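Local atomic coordinates of PA0821 (PDB entry 7DRG), a protein that probably serves as a type VI secretion immunity protein (antitoxin) that protects Pseudomonas aeruginosa from a putative VRR-NUC domain effector encoded in the PAAR2 cluster. Residues B[36-47]-B[175-186]; B[118-126]-B[185-193]. All coordinates share one frame; numbering follows the deposited sequence.

Overall arrangement
After helix 4-13 and strand 19-22, the chain lays down strand 34-46, the central element of contact 1. It then runs through helix 52-69 and strand 109-114 to the loop 118-126, passes along strands 126-131 and 144-151 and helix 161-173, and returns as strands 177-180 and 182-186 to pair with strand 34-46. Contact 1 thus closes a long loop of 127 residues. Contact 2 closes a second one of 58 residues, between the loop 118-126 and the end of strand 182-186. The two loops cross, because the segments alternate along the chain. The contacts share N185 and L186, and V37 CG1 packs on the G123 backbone, which brings strand 34-46 against the loop 118-126.

Contact 1. Residues B[36-47]-B[175-186]; sequences AVLCLRGTLYFK and PEQGYAGHAYNL
R41 of strand 34-46 swings CG to the side opposite its own amide nitrogen (chi1 -171°) and bends at chi3, which carries its guanidinium to the N185 side-chain amide. This is an antiparallel beta ladder running from A36-L186 to Y45-Q177: strand 34-46 pairs in turn with strands 177-180 and 182-186, which are separated by a corner at G181. R41 NH1 donates to N185 OD1 at 3.2 Å, near the guanidinium plane and in the plane of the amide carbonyl. A183 CB sits over one guanidinium face, 3.5 Å from R41 CZ, and water 1 bridges R41 NH2 to Y184 O. N185 ND2 has partners in G123 O and S149 OG.

On the side of the sheet bearing L38 and Y184, L38 CD1 makes a CH-pi contact over the tyrosine face, 4.0 Å from the ring centroid. The Y184 hydroxyl reaches L17 O. Farther along, L44 CD2 meets P175 CG while the leucine also packs on F166 and F169 of helix 161-173. A glycine stands in two of the non-hydrogen-bonded pairs: G42 faces A180 with CA atoms 4.0 Å apart, and G178 faces L44.

T43 lies alongside Y179, with T43 CB 3.6 Å from Y179 CE1, and T43 OG1 hydrogen-bonds E147 OE1. Where strand 34-46 runs out, beside P175 and E176, E176 N donates to Y45 O, and water 2 links K47 N to E176 OE2, while K47 NZ forms a salt bridge with D142. The chi1 angles of Y45 (-58°) and Y179 (41°) bring their rings together, Y179 CE2 meeting the edge of the Y45 ring, and Y45 OH and Y179 OH share a 2.8 Å hydrogen bond.

Contact 2. Residues B[118-126]-B[185-193]; sequences KSRDAGAWL and NLSPTSWDN
R120 reaches out in an extended chain from CG to NE, crossing T189 at about a right angle, and touches T189 OG1 with its CG at 3.6 Å. Its NE then donates a fairly straight bond to S190 OG (3.0 Å, 163° at the hydrogen), with the hydroxyl oxygen close to the guanidinium plane. NH2 of the same group forms a salt bridge with E31. The carbonyl of R120 faces back toward S187, whose OG, placed beside its own carbonyl carbon (chi1 166°), donates to R120 O at 2.6 Å along a lone pair in the carbonyl plane. S187 OG also accepts from S190 N at 3.0 Å, an ST motif in the turn between strand 182-186 and helix 191-204; the one hydroxyl therefore couples that turn to the type I turn K118-D121. P188 lies beside this junction, its CD 3.5 Å from D121 O, and also packs on W77. Nearer the sheet, A122 points its methyl at the backbone, with CB 3.3 Å from N185 O. L126 crosses the N185 amide at a slant, its CD2 3.7 Å from N185 OD1. On the other branch, the bond from N185 ND2 to G123 O (2.8 Å) is nearly straight, 166° at the hydrogen, and almost in line with the carbonyl.

Contact 1. Residues B[36-47]-B[175-186]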
loop_
_atom_site.group_PDB
_atom_site.type_symbol
_atom_site.label_atom_id
_atom_site.label_comp_id
_atom_site.label_asym_id
_atom_site.label_seq_id
_atom_site.Cartn_x
_atom_site.Cartn_y
_atom_site.Cartn_z
ATOM N N ALA B 36 -14.124 2.649 -5.946
ATOM C CA ALA B 36 -13.126 3.404 -6.720
ATOM C C ALA B 36 -12.919 2.770 -8.091
ATOM O O ALA B 36 -12.939 1.592 -8.178
ATOM C CB ALA B 36 -11.825 3.458 -5.955
ATOM N N VAL B 37 -12.710 3.592 -9.111
ATOM C CA VAL B 37 -12.420 3.028 -10.451
ATOM C C VAL B 37 -11.292 3.846 -11.067
ATOM O O VAL B 37 -11.349 5.030 -11.027
ATOM C CB VAL B 37 -13.652 2.931 -11.360
ATOM C CG1 VAL B 37 -14.319 4.262 -11.555
ATOM C CG2 VAL B 37 -13.305 2.303 -12.700
ATOM N N LEU B 38 -10.282 3.154 -11.554
ATOM C CA LEU B 38 -9.126 3.804 -12.189
ATOM C C LEU B 38 -9.544 4.276 -13.579
ATOM O O LEU B 38 -10.062 3.502 -14.332
ATOM C CB LEU B 38 -7.949 2.827 -12.250
ATOM C CG LEU B 38 -6.615 3.410 -12.701
ATOM C CD1 LEU B 38 -6.142 4.555 -11.826
ATOM C CD2 LEU B 38 -5.561 2.336 -12.809
ATOM N N CYS B 39 -9.297 5.541 -13.851
ATOM C CA CYS B 39 -9.696 6.098 -15.134
ATOM C C CYS B 39 -8.702 7.181 -15.540
ATOM O O CYS B 39 -7.719 7.452 -14.843
ATOM C CB CYS B 39 -11.132 6.631 -15.056
ATOM S SG CYS B 39 -11.314 7.955 -13.847
ATOM N N LEU B 40 -8.954 7.780 -16.700
ATOM C CA LEU B 40 -8.175 8.911 -17.189
ATOM C C LEU B 40 -8.978 10.177 -16.907
ATOM O O LEU B 40 -10.003 10.421 -17.550
ATOM C CB LEU B 40 -7.888 8.750 -18.676
ATOM C CG LEU B 40 -7.245 9.927 -19.403
ATOM C CD1 LEU B 40 -5.979 10.371 -18.699
ATOM C CD2 LEU B 40 -6.954 9.511 -20.846
ATOM N N ARG B 41 -8.505 10.983 -15.961
ATOM C CA ARG B 41 -9.247 12.135 -15.470
ATOM C C ARG B 41 -8.476 13.420 -15.723
ATOM O O ARG B 41 -7.249 13.464 -15.564
ATOM C CB ARG B 41 -9.537 12.002 -13.973
ATOM C CG ARG B 41 -10.487 13.062 -13.417
ATOM C CD ARG B 41 -10.892 12.713 -11.974
ATOM N NE ARG B 41 -9.816 12.945 -11.013
ATOM C CZ ARG B 41 -9.857 12.482 -9.762
ATOM N NH1 ARG B 41 -10.895 11.762 -9.374
ATOM N NH2 ARG B 41 -8.874 12.734 -8.911
ATOM N N GLY B 42 -9.206 14.461 -16.108
ATOM C CA GLY B 42 -8.645 15.795 -16.253
ATOM C C GLY B 42 -9.298 16.742 -15.268
ATOM O O GLY B 42 -10.499 16.641 -15.003
ATOM N N THR B 43 -8.497 17.653 -14.724
ATOM C CA THR B 43 -8.925 18.612 -13.710
ATOM C C THR B 43 -8.486 20.004 -14.140
ATOM O O THR B 43 -7.300 20.224 -14.408
ATOM C CB THR B 43 -8.301 18.268 -12.359
ATOM O OG1 THR B 43 -8.679 16.939 -11.977
ATOM C CG2 THR B 43 -8.729 19.255 -11.296
ATOM N N LEU B 44 -9.439 20.936 -14.215
ATOM C CA LEU B 44 -9.168 22.305 -14.645
ATOM C C LEU B 44 -9.703 23.260 -13.590
ATOM O O LEU B 44 -10.886 23.200 -13.245
ATOM C CB LEU B 44 -9.815 22.596 -16.005
ATOM C CG LEU B 44 -9.337 21.761 -17.194
ATOM C CD1 LEU B 44 -10.153 22.095 -18.431
ATOM C CD2 LEU B 44 -7.869 22.012 -17.449
ATOM N N TYR B 45 -8.832 24.120 -13.068
ATOM C CA TYR B 45 -9.220 25.166 -12.129
ATOM C C TYR B 45 -9.354 26.473 -12.904
ATOM O O TYR B 45 -8.389 26.913 -13.534
ATOM C CB TYR B 45 -8.183 25.318 -11.016
ATOM C CG TYR B 45 -7.885 24.080 -10.180
ATOM C CD1 TYR B 45 -7.017 23.096 -10.641
ATOM C CD2 TYR B 45 -8.429 23.936 -8.903
ATOM C CE1 TYR B 45 -6.710 21.980 -9.860
ATOM C CE2 TYR B 45 -8.134 22.830 -8.122
ATOM C CZ TYR B 45 -7.277 21.861 -8.607
ATOM O OH TYR B 45 -6.984 20.767 -7.816
ATOM N N PHE B 46 -10.529 27.108 -12.842
ATOM C CA PHE B 46 -10.800 28.257 -13.703
ATOM C C PHE B 46 -11.643 29.275 -12.950
ATOM O O PHE B 46 -12.237 28.972 -11.915
ATOM C CB PHE B 46 -11.508 27.838 -15.002
ATOM C CG PHE B 46 -12.903 27.311 -14.786
ATOM C CD1 PHE B 46 -13.110 26.002 -14.379
ATOM C CD2 PHE B 46 -14.010 28.121 -14.992
ATOM C CE1 PHE B 46 -14.392 25.517 -14.165
ATOM C CE2 PHE B 46 -15.294 27.638 -14.787
ATOM C CZ PHE B 46 -15.483 26.329 -14.374
ATOM N N LYS B 47 -11.731 30.486 -13.501
ATOM C CA LYS B 47 -12.473 31.554 -12.841
ATOM C C LYS B 47 -13.655 32.011 -13.690
ATOM O O LYS B 47 -13.838 31.592 -14.836
ATOM C CB LYS B 47 -11.552 32.736 -12.508
ATOM C CG LYS B 47 -10.461 32.355 -11.512
ATOM C CD LYS B 47 -9.698 33.558 -10.987
ATOM C CE LYS B 47 -8.593 33.128 -10.042
ATOM N NZ LYS B 47 -7.896 34.307 -9.448
ATOM N N PRO B 175 -8.056 28.297 -18.063
ATOM C CA PRO B 175 -7.897 27.949 -16.647
ATOM C C PRO B 175 -6.628 28.531 -16.051
ATOM O O PRO B 175 -5.685 28.907 -16.752
ATOM C CB PRO B 175 -7.833 26.414 -16.661
ATOM C CG PRO B 175 -8.319 26.005 -18.032
ATOM C CD PRO B 175 -7.914 27.120 -18.937
ATOM N N GLU B 176 -6.609 28.573 -14.716
ATOM C CA GLU B 176 -5.411 29.003 -14.008
ATOM C C GLU B 176 -4.356 27.904 -13.989
ATOM O O GLU B 176 -3.156 28.185 -14.084
ATOM C CB GLU B 176 -5.771 29.403 -12.575
ATOM C CG GLU B 176 -6.983 30.322 -12.473
ATOM C CD GLU B 176 -6.691 31.730 -12.934
ATOM O OE1 GLU B 176 -5.732 32.329 -12.402
ATOM O OE2 GLU B 176 -7.420 32.230 -13.831
ATOM N N GLN B 177 -4.791 26.656 -13.851
ATOM C CA GLN B 177 -3.899 25.519 -13.697
ATOM C C GLN B 177 -4.722 24.259 -13.889
ATOM O O GLN B 177 -5.955 24.291 -13.858
ATOM C CB GLN B 177 -3.222 25.506 -12.323
ATOM C CG GLN B 177 -4.218 25.491 -11.172
ATOM C CD GLN B 177 -3.545 25.464 -9.819
ATOM O OE1 GLN B 177 -2.775 24.549 -9.517
ATOM N NE2 GLN B 177 -3.836 26.466 -8.985
ATOM N N GLY B 178 -4.029 23.148 -14.087
ATOM C CA GLY B 178 -4.739 21.908 -14.330
ATOM C C GLY B 178 -3.779 20.781 -14.635
ATOM O O GLY B 178 -2.567 20.981 -14.767
ATOM N N TYR B 179 -4.350 19.586 -14.751
ATOM C CA TYR B 179 -3.571 18.377 -15.006
ATOM C C TYR B 179 -4.523 17.279 -15.450
ATOM O O TYR B 179 -5.731 17.341 -15.201
ATOM C CB TYR B 179 -2.774 17.922 -13.768
ATOM C CG TYR B 179 -3.555 18.058 -12.484
ATOM C CD1 TYR B 179 -4.456 17.076 -12.082
ATOM C CD2 TYR B 179 -3.412 19.189 -11.686
ATOM C CE1 TYR B 179 -5.197 17.225 -10.912
ATOM C CE2 TYR B 179 -4.146 19.345 -10.518
ATOM C CZ TYR B 179 -5.030 18.364 -10.136
ATOM O OH TYR B 179 -5.748 18.543 -8.981
ATOM N N ALA B 180 -3.958 16.253 -16.080
ATOM C CA ALA B 180 -4.739 15.089 -16.472
ATOM C C ALA B 180 -3.847 13.859 -16.454
ATOM O O ALA B 180 -2.646 13.945 -16.714
ATOM C CB ALA B 180 -5.351 15.241 -17.866
ATOM N N GLY B 181 -4.453 12.718 -16.156
ATOM C CA GLY B 181 -3.721 11.461 -16.108
ATOM C C GLY B 181 -4.538 10.441 -15.337
ATOM O O GLY B 181 -5.743 10.594 -15.174
ATOM N N HIS B 182 -3.856 9.410 -14.859
ATOM C CA HIS B 182 -4.537 8.406 -14.049
ATOM C C HIS B 182 -5.058 8.982 -12.737
ATOM O O HIS B 182 -4.379 9.762 -12.059
ATOM C CB HIS B 182 -3.594 7.245 -13.749
ATOM C CG HIS B 182 -3.258 6.417 -14.946
ATOM N ND1 HIS B 182 -2.138 6.647 -15.714
ATOM C CD2 HIS B 182 -3.897 5.369 -15.519
ATOM C CE1 HIS B 182 -2.092 5.768 -16.698
ATOM N NE2 HIS B 182 -3.149 4.984 -16.607
ATOM N N ALA B 183 -6.272 8.576 -12.380
ATOM C CA ALA B 183 -6.869 8.919 -11.095
ATOM C C ALA B 183 -7.954 7.904 -10.786
ATOM O O ALA B 183 -8.465 7.220 -11.677
ATOM C CB ALA B 183 -7.462 10.333 -11.083
ATOM N N TYR B 184 -8.300 7.812 -9.508
ATOM C CA TYR B 184 -9.460 7.042 -9.083
ATOM C C TYR B 184 -10.644 7.975 -8.901
ATOM O O TYR B 184 -10.573 8.919 -8.107
ATOM C CB TYR B 184 -9.202 6.290 -7.778
ATOM C CG TYR B 184 -8.379 5.058 -7.981
ATOM C CD1 TYR B 184 -8.957 3.881 -8.442
ATOM C CD2 TYR B 184 -7.010 5.078 -7.768
ATOM C CE1 TYR B 184 -8.192 2.754 -8.657
ATOM C CE2 TYR B 184 -6.238 3.949 -7.969
ATOM C CZ TYR B 184 -6.834 2.797 -8.422
ATOM O OH TYR B 184 -6.073 1.673 -8.641
ATOM N N ASN B 185 -11.729 7.709 -9.622
ATOM C CA ASN B 185 -13.011 8.278 -9.229
ATOM C C ASN B 185 -13.517 7.491 -8.034
ATOM O O ASN B 185 -13.469 6.260 -8.042
ATOM C CB ASN B 185 -14.029 8.208 -10.366
ATOM C CG ASN B 185 -13.782 9.244 -11.433
ATOM O OD1 ASN B 185 -13.130 10.260 -11.187
ATOM N ND2 ASN B 185 -14.325 9.007 -12.620
ATOM N N LEU B 186 -13.981 8.188 -7.004
ATOM C CA LEU B 186 -14.529 7.534 -5.824
ATOM C C LEU B 186 -16.052 7.601 -5.852
ATOM O O LEU B 186 -16.658 8.328 -6.643
ATOM C CB LEU B 186 -13.993 8.179 -4.544
ATOM C CG LEU B 186 -12.469 8.274 -4.441
ATOM C CD1 LEU B 186 -12.077 8.843 -3.079
ATOM C CD2 LEU B 186 -11.813 6.919 -4.670
HETATM O O HOH W 1 -9.787 11.129 -6.405
HETATM O O HOH W 2 -9.474 31.068 -15.168
#

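Contact 2. Residues B[118-126]-B[185-193]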
loop_
_atom_site.group_PDB
_atom_site.type_symbol
_atom_site.label_atom_id
_atom_site.label_comp_id
_atom_site.label_asym_id
_atom_site.label_seq_id
_atom_site.Cartn_x
_atom_site.Cartn_y
_atom_site.Cartn_z
ATOM N N LYS B 118 -25.083 1.603 -10.001
ATOM C CA LYS B 118 -25.813 2.169 -8.879
ATOM C C LYS B 118 -25.347 3.601 -8.651
ATOM O O LYS B 118 -24.212 3.953 -8.969
ATOM C CB LYS B 118 -25.596 1.321 -7.626
ATOM C CG LYS B 118 -25.941 -0.149 -7.840
ATOM C CD LYS B 118 -26.152 -0.896 -6.531
ATOM C CE LYS B 118 -24.882 -1.579 -6.065
ATOM N NZ LYS B 118 -23.848 -0.606 -5.640
ATOM N N SER B 119 -26.244 4.442 -8.125
ATOM C CA SER B 119 -25.869 5.833 -7.887
ATOM C C SER B 119 -24.699 5.942 -6.914
ATOM O O SER B 119 -23.957 6.932 -6.955
ATOM C CB SER B 119 -27.076 6.631 -7.374
ATOM O OG SER B 119 -27.526 6.125 -6.123
ATOM N N ARG B 120 -24.511 4.932 -6.060
ATOM C CA ARG B 120 -23.422 4.876 -5.100
ATOM C C ARG B 120 -22.104 4.441 -5.732
ATOM O O ARG B 120 -21.043 4.652 -5.135
ATOM C CB ARG B 120 -23.814 3.911 -3.975
ATOM C CG ARG B 120 -22.949 3.941 -2.736
ATOM C CD ARG B 120 -23.445 2.891 -1.766
ATOM N NE ARG B 120 -22.733 2.925 -0.495
ATOM C CZ ARG B 120 -22.886 2.011 0.454
ATOM N NH1 ARG B 120 -23.720 0.998 0.260
ATOM N NH2 ARG B 120 -22.204 2.106 1.587
ATOM N N ASP B 121 -22.147 3.836 -6.918
ATOM C CA ASP B 121 -20.946 3.304 -7.549
ATOM C C ASP B 121 -20.086 4.412 -8.143
ATOM O O ASP B 121 -20.587 5.313 -8.822
ATOM C CB ASP B 121 -21.301 2.333 -8.674
ATOM C CG ASP B 121 -21.847 1.012 -8.183
ATOM O OD1 ASP B 121 -21.601 0.650 -7.012
ATOM O OD2 ASP B 121 -22.512 0.326 -8.994
ATOM N N ALA B 122 -18.777 4.309 -7.922
ATOM C CA ALA B 122 -17.829 5.037 -8.756
ATOM C C ALA B 122 -17.963 4.582 -10.201
ATOM O O ALA B 122 -18.222 3.409 -10.477
ATOM C CB ALA B 122 -16.398 4.810 -8.266
ATOM N N GLY B 123 -17.810 5.528 -11.129
ATOM C CA GLY B 123 -17.871 5.218 -12.539
ATOM C C GLY B 123 -16.706 5.858 -13.270
ATOM O O GLY B 123 -16.129 6.847 -12.819
ATOM N N ALA B 124 -16.375 5.273 -14.421
ATOM C CA ALA B 124 -15.203 5.705 -15.173
ATOM C C ALA B 124 -15.469 6.901 -16.077
ATOM O O ALA B 124 -14.512 7.560 -16.489
ATOM C CB ALA B 124 -14.659 4.539 -16.004
ATOM N N TRP B 125 -16.729 7.203 -16.381
ATOM C CA TRP B 125 -17.104 8.408 -17.109
ATOM C C TRP B 125 -17.575 9.446 -16.100
ATOM O O TRP B 125 -18.398 9.135 -15.232
ATOM C CB TRP B 125 -18.229 8.136 -18.109
ATOM C CG TRP B 125 -17.903 7.195 -19.237
ATOM C CD1 TRP B 125 -18.094 5.849 -19.261
ATOM C CD2 TRP B 125 -17.382 7.551 -20.527
ATOM N NE1 TRP B 125 -17.708 5.336 -20.478
ATOM C CE2 TRP B 125 -17.267 6.361 -21.272
ATOM C CE3 TRP B 125 -16.993 8.755 -21.116
ATOM C CZ2 TRP B 125 -16.776 6.340 -22.577
ATOM C CZ3 TRP B 125 -16.509 8.736 -22.417
ATOM C CH2 TRP B 125 -16.407 7.533 -23.131
ATOM N N LEU B 126 -17.057 10.664 -16.212
ATOM C CA LEU B 126 -17.355 11.717 -15.248
ATOM C C LEU B 126 -17.358 13.065 -15.948
ATOM O O LEU B 126 -16.513 13.323 -16.810
ATOM C CB LEU B 126 -16.319 11.738 -14.119
ATOM C CG LEU B 126 -16.387 12.923 -13.155
ATOM C CD1 LEU B 126 -17.496 12.691 -12.153
ATOM C CD2 LEU B 126 -15.045 13.153 -12.462
ATOM N N ASN B 185 -11.729 7.709 -9.622
ATOM C CA ASN B 185 -13.011 8.278 -9.229
ATOM C C ASN B 185 -13.517 7.491 -8.034
ATOM O O ASN B 185 -13.469 6.260 -8.042
ATOM C CB ASN B 185 -14.029 8.208 -10.366
ATOM C CG ASN B 185 -13.782 9.244 -11.433
ATOM O OD1 ASN B 185 -13.130 10.260 -11.187
ATOM N ND2 ASN B 185 -14.325 9.007 -12.620
ATOM N N LEU B 186 -13.981 8.188 -7.004
ATOM C CA LEU B 186 -14.529 7.534 -5.824
ATOM C C LEU B 186 -16.052 7.601 -5.852
ATOM O O LEU B 186 -16.658 8.328 -6.643
ATOM C CB LEU B 186 -13.993 8.179 -4.544
ATOM C CG LEU B 186 -12.469 8.274 -4.441
ATOM C CD1 LEU B 186 -12.077 8.843 -3.079
ATOM C CD2 LEU B 186 -11.813 6.919 -4.670
ATOM N N SER B 187 -16.665 6.819 -4.968
ATOM C CA SER B 187 -18.111 6.805 -4.851
ATOM C C SER B 187 -18.638 8.224 -4.632
ATOM O O SER B 187 -18.087 8.963 -3.805
ATOM C CB SER B 187 -18.531 5.903 -3.689
ATOM O OG SER B 187 -19.892 6.134 -3.364
ATOM N N PRO B 188 -19.675 8.645 -5.363
ATOM C CA PRO B 188 -20.171 10.021 -5.200
ATOM C C PRO B 188 -20.719 10.308 -3.818
ATOM O O PRO B 188 -20.726 11.469 -3.396
ATOM C CB PRO B 188 -21.273 10.123 -6.266
ATOM C CG PRO B 188 -20.927 9.075 -7.273
ATOM C CD PRO B 188 -20.310 7.950 -6.494
ATOM N N THR B 189 -21.177 9.287 -3.100
ATOM C CA THR B 189 -21.782 9.480 -1.789
ATOM C C THR B 189 -20.984 8.883 -0.647
ATOM O O THR B 189 -21.105 9.357 0.486
ATOM C CB THR B 189 -23.193 8.878 -1.755
ATOM O OG1 THR B 189 -23.142 7.503 -2.162
ATOM C CG2 THR B 189 -24.104 9.644 -2.677
ATOM N N SER B 190 -20.185 7.849 -0.910
ATOM C CA SER B 190 -19.526 7.088 0.148
ATOM C C SER B 190 -18.009 7.230 0.106
ATOM O O SER B 190 -17.296 6.367 0.628
ATOM C CB SER B 190 -19.917 5.612 0.070
ATOM O OG SER B 190 -21.318 5.442 0.217
ATOM N N TRP B 191 -17.510 8.323 -0.478
ATOM C CA TRP B 191 -16.078 8.492 -0.714
ATOM C C TRP B 191 -15.257 8.438 0.570
ATOM O O TRP B 191 -14.074 8.079 0.528
ATOM C CB TRP B 191 -15.838 9.820 -1.431
ATOM C CG TRP B 191 -16.692 10.902 -0.850
ATOM C CD1 TRP B 191 -17.948 11.261 -1.255
ATOM C CD2 TRP B 191 -16.380 11.732 0.271
ATOM N NE1 TRP B 191 -18.430 12.272 -0.461
ATOM C CE2 TRP B 191 -17.485 12.582 0.483
ATOM C CE3 TRP B 191 -15.271 11.846 1.114
ATOM C CZ2 TRP B 191 -17.511 13.535 1.499
ATOM C CZ3 TRP B 191 -15.298 12.789 2.122
ATOM C CH2 TRP B 191 -16.410 13.622 2.306
ATOM N N ASP B 192 -15.845 8.816 1.710
ATOM C CA ASP B 192 -15.093 8.744 2.959
ATOM C C ASP B 192 -14.689 7.308 3.277
ATOM O O ASP B 192 -13.640 7.081 3.890
ATOM C CB ASP B 192 -15.899 9.340 4.112
ATOM C CG ASP B 192 -15.062 9.537 5.359
ATOM O OD1 ASP B 192 -14.106 10.345 5.314
ATOM O OD2 ASP B 192 -15.359 8.887 6.384
ATOM N N ASN B 193 -15.503 6.329 2.864
ATOM C CA ASN B 193 -15.118 4.927 3.002
ATOM C C ASN B 193 -13.954 4.561 2.100
ATOM O O ASN B 193 -13.255 3.575 2.362
ATOM C CB ASN B 193 -16.277 3.993 2.640
ATOM C CG ASN B 193 -17.458 4.121 3.570
ATOM O OD1 ASN B 193 -17.338 4.617 4.688
ATOM N ND2 ASN B 193 -18.614 3.649 3.113
#